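Local coordinates for Dps family protein (Staphylococcus aureus subsp. aureus, PDB 2D5K) that probably compacts the nucleoid and takes up and oxidises iron as a twelve-subunit shell, as Dps proteins of the ferritin superfamily do, at residues B[14-19]-B[103-109]; B[24-29]-B[83-87]. Numbering follows the deposited sequence.

Contact 1 of 2, residues B[14-19]-B[103-109]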
loop_
_atom_site.group_PDB
_atom_site.type_symbol
_atom_site.label_atom_id
_atom_site.label_comp_id
_atom_site.label_asym_id
_atom_site.label_seq_id
_atom_site.Cartn_x
_atom_site.Cartn_y
_atom_site.Cartn_z
ATOM N N GLN B 14 -2.959 -6.423 -37.662
ATOM C CA GLN B 14 -4.195 -5.713 -37.966
ATOM C C GLN B 14 -4.696 -5.052 -36.685
ATOM O O GLN B 14 -5.156 -3.911 -36.709
ATOM C CB GLN B 14 -5.253 -6.676 -38.505
ATOM C CG GLN B 14 -6.644 -6.065 -38.670
ATOM C CD GLN B 14 -6.705 -4.999 -39.756
ATOM O OE1 GLN B 14 -6.459 -5.278 -40.931
ATOM N NE2 GLN B 14 -7.036 -3.773 -39.364
ATOM N N GLN B 15 -4.597 -5.765 -35.564
ATOM C CA GLN B 15 -5.038 -5.212 -34.289
ATOM C C GLN B 15 -4.044 -4.188 -33.742
ATOM O O GLN B 15 -4.446 -3.209 -33.121
ATOM C CB GLN B 15 -5.267 -6.322 -33.259
ATOM C CG GLN B 15 -6.399 -7.283 -33.618
ATOM C CD GLN B 15 -7.670 -6.560 -34.028
ATOM O OE1 GLN B 15 -8.088 -5.598 -33.382
ATOM N NE2 GLN B 15 -8.295 -7.026 -35.104
ATOM N N VAL B 16 -2.749 -4.404 -33.960
ATOM C CA VAL B 16 -1.767 -3.433 -33.478
ATOM C C VAL B 16 -2.087 -2.108 -34.164
ATOM O O VAL B 16 -2.061 -1.044 -33.537
ATOM C CB VAL B 16 -0.313 -3.843 -33.824
ATOM C CG1 VAL B 16 0.652 -2.733 -33.410
ATOM C CG2 VAL B 16 0.052 -5.129 -33.104
ATOM N N ALA B 17 -2.410 -2.189 -35.452
ATOM C CA ALA B 17 -2.758 -1.013 -36.243
ATOM C C ALA B 17 -4.052 -0.377 -35.736
ATOM O O ALA B 17 -4.094 0.828 -35.485
ATOM C CB ALA B 17 -2.905 -1.395 -37.710
ATOM N N ASN B 18 -5.101 -1.185 -35.585
ATOM C CA ASN B 18 -6.389 -0.687 -35.096
ATOM C C ASN B 18 -6.264 0.063 -33.777
ATOM O O ASN B 18 -6.775 1.169 -33.627
ATOM C CB ASN B 18 -7.381 -1.830 -34.844
ATOM C CG ASN B 18 -7.852 -2.506 -36.112
ATOM O OD1 ASN B 18 -7.811 -1.932 -37.200
ATOM N ND2 ASN B 18 -8.336 -3.739 -35.968
ATOM N N TRP B 19 -5.590 -0.554 -32.814
ATOM C CA TRP B 19 -5.470 0.047 -31.501
ATOM C C TRP B 19 -4.488 1.199 -31.397
ATOM O O TRP B 19 -4.597 2.027 -30.494
ATOM C CB TRP B 19 -5.194 -1.046 -30.468
ATOM C CG TRP B 19 -6.393 -1.954 -30.346
ATOM C CD1 TRP B 19 -6.607 -3.135 -31.007
ATOM C CD2 TRP B 19 -7.590 -1.689 -29.605
ATOM N NE1 TRP B 19 -7.868 -3.615 -30.725
ATOM C CE2 TRP B 19 -8.490 -2.747 -29.867
ATOM C CE3 TRP B 19 -7.991 -0.656 -28.747
ATOM C CZ2 TRP B 19 -9.768 -2.802 -29.300
ATOM C CZ3 TRP B 19 -9.264 -0.711 -28.182
ATOM C CH2 TRP B 19 -10.135 -1.780 -28.464
ATOM N N PHE B 103 -15.914 -0.773 -32.099
ATOM C CA PHE B 103 -15.840 -1.989 -31.302
ATOM C C PHE B 103 -16.615 -3.137 -31.932
ATOM O O PHE B 103 -16.209 -4.294 -31.828
ATOM C CB PHE B 103 -16.305 -1.704 -29.874
ATOM C CG PHE B 103 -15.243 -1.050 -29.021
ATOM C CD1 PHE B 103 -14.492 0.014 -29.514
ATOM C CD2 PHE B 103 -14.983 -1.507 -27.733
ATOM C CE1 PHE B 103 -13.498 0.613 -28.739
ATOM C CE2 PHE B 103 -13.992 -0.915 -26.950
ATOM C CZ PHE B 103 -13.247 0.146 -27.455
ATOM N N THR B 104 -17.720 -2.819 -32.598
ATOM C CA THR B 104 -18.496 -3.850 -33.277
ATOM C C THR B 104 -17.640 -4.401 -34.420
ATOM O O THR B 104 -17.563 -5.618 -34.627
ATOM C CB THR B 104 -19.810 -3.273 -33.859
ATOM O OG1 THR B 104 -20.717 -2.985 -32.788
ATOM C CG2 THR B 104 -20.461 -4.269 -34.825
ATOM N N ASN B 105 -16.989 -3.503 -35.158
ATOM C CA ASN B 105 -16.142 -3.912 -36.274
ATOM C C ASN B 105 -14.950 -4.743 -35.815
ATOM O O ASN B 105 -14.607 -5.751 -36.434
ATOM C CB ASN B 105 -15.629 -2.693 -37.047
ATOM C CG ASN B 105 -16.743 -1.922 -37.728
ATOM O OD1 ASN B 105 -17.835 -2.452 -37.958
ATOM N ND2 ASN B 105 -16.468 -0.669 -38.071
ATOM N N ILE B 106 -14.313 -4.307 -34.734
ATOM C CA ILE B 106 -13.162 -5.017 -34.198
ATOM C C ILE B 106 -13.563 -6.398 -33.683
ATOM O O ILE B 106 -12.868 -7.384 -33.928
ATOM C CB ILE B 106 -12.508 -4.202 -33.062
ATOM C CG1 ILE B 106 -11.856 -2.949 -33.656
ATOM C CG2 ILE B 106 -11.482 -5.061 -32.307
ATOM C CD1 ILE B 106 -11.473 -1.896 -32.626
ATOM N N SER B 107 -14.686 -6.477 -32.974
ATOM C CA SER B 107 -15.123 -7.763 -32.445
ATOM C C SER B 107 -15.345 -8.760 -33.579
ATOM O O SER B 107 -15.029 -9.941 -33.444
ATOM C CB SER B 107 -16.407 -7.607 -31.628
ATOM O OG SER B 107 -16.780 -8.852 -31.056
ATOM N N LYS B 108 -15.885 -8.284 -34.698
ATOM C CA LYS B 108 -16.121 -9.152 -35.845
ATOM C C LYS B 108 -14.785 -9.624 -36.425
ATOM O O LYS B 108 -14.637 -10.791 -36.796
ATOM C CB LYS B 108 -16.930 -8.411 -36.918
ATOM C CG LYS B 108 -17.236 -9.256 -38.143
ATOM C CD LYS B 108 -18.149 -8.517 -39.117
ATOM C CE LYS B 108 -18.427 -9.362 -40.357
ATOM N NZ LYS B 108 -19.291 -8.642 -41.337
ATOM N N GLN B 109 -13.815 -8.717 -36.503
ATOM C CA GLN B 109 -12.491 -9.074 -37.012
ATOM C C GLN B 109 -11.856 -10.100 -36.090
ATOM O O GLN B 109 -11.204 -11.044 -36.539
ATOM C CB GLN B 109 -11.554 -7.866 -37.058
ATOM C CG GLN B 109 -11.750 -6.897 -38.192
ATOM C CD GLN B 109 -10.538 -5.998 -38.354
ATOM O OE1 GLN B 109 -9.972 -5.522 -37.366
ATOM N NE2 GLN B 109 -10.131 -5.760 -39.598
#
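Where two helices of a bundle lie nearly antiparallel but well apart, side chains can bridge the space between them. Segments 14-19 and 103-109 illustrate this: the axes of the two short segments approach to 11.7 Å at an angle of 170°, and their closest CA atoms, those of Asn18 and Ile106, are still 8.1 Å from each other. Ile106 points toward the facing helix and loses the largest area to it, 71 Å². Its CD1 rests 3.8 Å from CZ2 of Trp19, and its CG2 lies 3.6 Å from OE1 of Gln15, so one branched side chain spans the apolar and the polar part of the interface. Trp19 leaves its helix sideways, yet its indole swings across the gap; the six-membered ring turns its edge toward the face of Phe103 in an offset edge-to-face pair, centroids 5.6 Å apart and planes at 73°. Tyr55 and Met132 extend the apolar layer around the indole. One turn beyond Ile106, Gln109 makes the polar half of the contact. Its OE1 accepts from Asn18 ND2 at 2.8 Å and from Gln15 NE2 at 3.2 Å, while Asn18 ND2 also donates to Gln15 OE1 at 3.2 Å; the three amides thus form a closed triangle of hydrogen bonds. Asn18 OD1 faces elsewhere, taking Gln14 NE2 at 2.9 Å and the backbone N of Ile82 in the connecting loop. An aromatic-aliphatic layer beside a network of side-chain amides here joins helices 5-32 and 92-120 within the four-helix bundle of the ferritin-like fold.

Contact 2 of 2, residues B[24-29]-B[83-87]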
loop_
_atom_site.group_PDB
_atom_site.type_symbol
_atom_site.label_atom_id
_atom_site.label_comp_id
_atom_site.label_asym_id
_atom_site.label_seq_id
_atom_site.Cartn_x
_atom_site.Cartn_y
_atom_site.Cartn_z
ATOM N N THR B 24 -4.957 7.187 -30.297
ATOM C CA THR B 24 -4.992 8.626 -30.533
ATOM C C THR B 24 -6.423 9.143 -30.687
ATOM O O THR B 24 -6.737 10.245 -30.236
ATOM C CB THR B 24 -4.132 8.996 -31.764
ATOM O OG1 THR B 24 -2.747 8.844 -31.422
ATOM C CG2 THR B 24 -4.379 10.439 -32.198
ATOM N N LYS B 25 -7.300 8.356 -31.302
ATOM C CA LYS B 25 -8.678 8.811 -31.445
ATOM C C LYS B 25 -9.305 8.954 -30.064
ATOM O O LYS B 25 -10.110 9.858 -29.830
ATOM C CB LYS B 25 -9.513 7.846 -32.298
ATOM C CG LYS B 25 -10.963 8.304 -32.415
ATOM C CD LYS B 25 -11.639 7.873 -33.711
ATOM C CE LYS B 25 -11.974 6.404 -33.730
ATOM N NZ LYS B 25 -12.809 6.075 -34.932
ATOM N N LEU B 26 -8.927 8.070 -29.143
ATOM C CA LEU B 26 -9.460 8.130 -27.788
ATOM C C LEU B 26 -8.917 9.350 -27.047
ATOM O O LEU B 26 -9.580 9.876 -26.163
ATOM C CB LEU B 26 -9.141 6.841 -27.024
ATOM C CG LEU B 26 -10.008 5.645 -27.429
ATOM C CD1 LEU B 26 -9.372 4.347 -26.946
ATOM C CD2 LEU B 26 -11.406 5.809 -26.846
ATOM N N HIS B 27 -7.712 9.796 -27.397
ATOM C CA HIS B 27 -7.160 10.994 -26.772
ATOM C C HIS B 27 -7.975 12.174 -27.283
ATOM O O HIS B 27 -8.328 13.076 -26.526
ATOM C CB HIS B 27 -5.690 11.200 -27.150
ATOM C CG HIS B 27 -4.731 10.532 -26.216
ATOM N ND1 HIS B 27 -4.517 9.171 -26.214
ATOM C CD2 HIS B 27 -3.946 11.040 -25.235
ATOM C CE1 HIS B 27 -3.640 8.868 -25.272
ATOM N NE2 HIS B 27 -3.278 9.984 -24.664
ATOM N N ASN B 28 -8.269 12.152 -28.579
ATOM C CA ASN B 28 -9.055 13.207 -29.208
ATOM C C ASN B 28 -10.403 13.333 -28.499
ATOM O O ASN B 28 -10.810 14.430 -28.110
ATOM C CB ASN B 28 -9.255 12.877 -30.693
ATOM C CG ASN B 28 -10.077 13.923 -31.425
ATOM O OD1 ASN B 28 -11.235 14.165 -31.089
ATOM N ND2 ASN B 28 -9.477 14.548 -32.440
ATOM N N PHE B 29 -11.094 12.211 -28.316
ATOM C CA PHE B 29 -12.394 12.240 -27.651
ATOM C C PHE B 29 -12.237 12.676 -26.195
ATOM O O PHE B 29 -13.068 13.406 -25.662
ATOM C CB PHE B 29 -13.073 10.867 -27.743
ATOM C CG PHE B 29 -13.534 10.503 -29.140
ATOM C CD1 PHE B 29 -13.360 11.389 -30.204
ATOM C CD2 PHE B 29 -14.143 9.275 -29.386
ATOM C CE1 PHE B 29 -13.783 11.056 -31.493
ATOM C CE2 PHE B 29 -14.572 8.933 -30.671
ATOM C CZ PHE B 29 -14.390 9.830 -31.727
ATOM N N VAL B 83 -9.998 1.189 -38.017
ATOM C CA VAL B 83 -10.441 2.278 -37.158
ATOM C C VAL B 83 -9.931 3.546 -37.829
ATOM O O VAL B 83 -8.730 3.688 -38.071
ATOM C CB VAL B 83 -9.830 2.181 -35.742
ATOM C CG1 VAL B 83 -10.178 3.430 -34.938
ATOM C CG2 VAL B 83 -10.349 0.936 -35.037
ATOM N N LYS B 84 -10.839 4.458 -38.147
ATOM C CA LYS B 84 -10.452 5.695 -38.802
ATOM C C LYS B 84 -10.227 6.796 -37.781
ATOM O O LYS B 84 -10.746 6.737 -36.667
ATOM C CB LYS B 84 -11.524 6.101 -39.819
ATOM C CG LYS B 84 -11.792 5.005 -40.852
ATOM C CD LYS B 84 -10.491 4.564 -41.526
ATOM C CE LYS B 84 -10.637 3.231 -42.259
ATOM N NZ LYS B 84 -11.669 3.278 -43.329
ATOM N N GLU B 85 -9.438 7.795 -38.157
ATOM C CA GLU B 85 -9.152 8.897 -37.251
ATOM C C GLU B 85 -10.387 9.748 -36.998
ATOM O O GLU B 85 -11.327 9.757 -37.797
ATOM C CB GLU B 85 -8.018 9.757 -37.812
ATOM C CG GLU B 85 -6.749 8.962 -38.065
ATOM C CD GLU B 85 -5.500 9.728 -37.693
ATOM O OE1 GLU B 85 -4.979 10.484 -38.542
ATOM O OE2 GLU B 85 -5.051 9.579 -36.536
ATOM N N ALA B 86 -10.379 10.458 -35.879
ATOM C CA ALA B 86 -11.499 11.308 -35.509
ATOM C C ALA B 86 -11.696 12.457 -36.488
ATOM O O ALA B 86 -10.734 13.000 -37.033
ATOM C CB ALA B 86 -11.283 11.862 -34.105
ATOM N N ALA B 87 -12.956 12.808 -36.714
ATOM C CA ALA B 87 -13.313 13.916 -37.589
ATOM C C ALA B 87 -13.628 15.079 -36.651
ATOM O O ALA B 87 -13.607 14.914 -35.431
ATOM C CB ALA B 87 -14.535 13.559 -38.423
HETATM O O HOH W 1 -13.111 15.639 -32.171
#
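A helix can hold down an extended loop with a few side chains placed one turn apart, as residues 24-29 do with 83-87. Thr24 begins the contact modestly, its CG2 4.5 Å from OE2 of Glu85. That carboxylate is engaged by a second subunit, accepting from the backbone N of Leu74 and of Thr75 there, so the loop meets both its own helix and a neighbouring subunit. Lys25 follows with the largest share of the interface. Its aliphatic chain runs along the loop, CD 3.6 Å from Ala86 N and CE 3.7 Å from Val83 CG1, until NZ donates to the carbonyl O of Lys84 at 2.8 Å. The same ammonium group forms salt bridges with Glu98 and Asp102 of helix 92-120. In Dps proteins a short helix lies within the long connection between the second and third helices of the ferritin-like bundle; here that element is helix 74-80, and the loop residues 83-87 are part of the chain leading from it to helix 92-120. One turn after Lys25, Asn28 sets its CG 3.6 Å from Ala86 CB, while its OD1 receives a water at 2.6 Å that also reaches Ala87 O weakly; its ND2 donates a hydrogen bond to the carbonyl O of Gly72 of the second subunit. Phe29 leaves the helix sideways, but its ring reaches the same methyl, CE1 lying 3.7 Å from Ala86 CB.

In the fold
Both contacts are built on helix 5-32, with contact 1 nearer its start and contact 2 further along, their centres about 14 Å apart. In sequence they are nested: 14-19, 24-29, 83-87, 103-109, so the loop closed by contact 2 lies inside that closed by contact 1. They meet at Val83, whose CG2 is 3.8 Å from Asn18 O and 3.9 Å from Ile106 CD1. Contact 1, centred about 5 Å from the chain centre, joins two bundle helices and touches no other subunit; contact 2, about 12 Å out, fastens the connecting loop where a second subunit packs. One helix thus takes part both in the bundle interior and in an interface with a second subunit of the twelve-chain assembly.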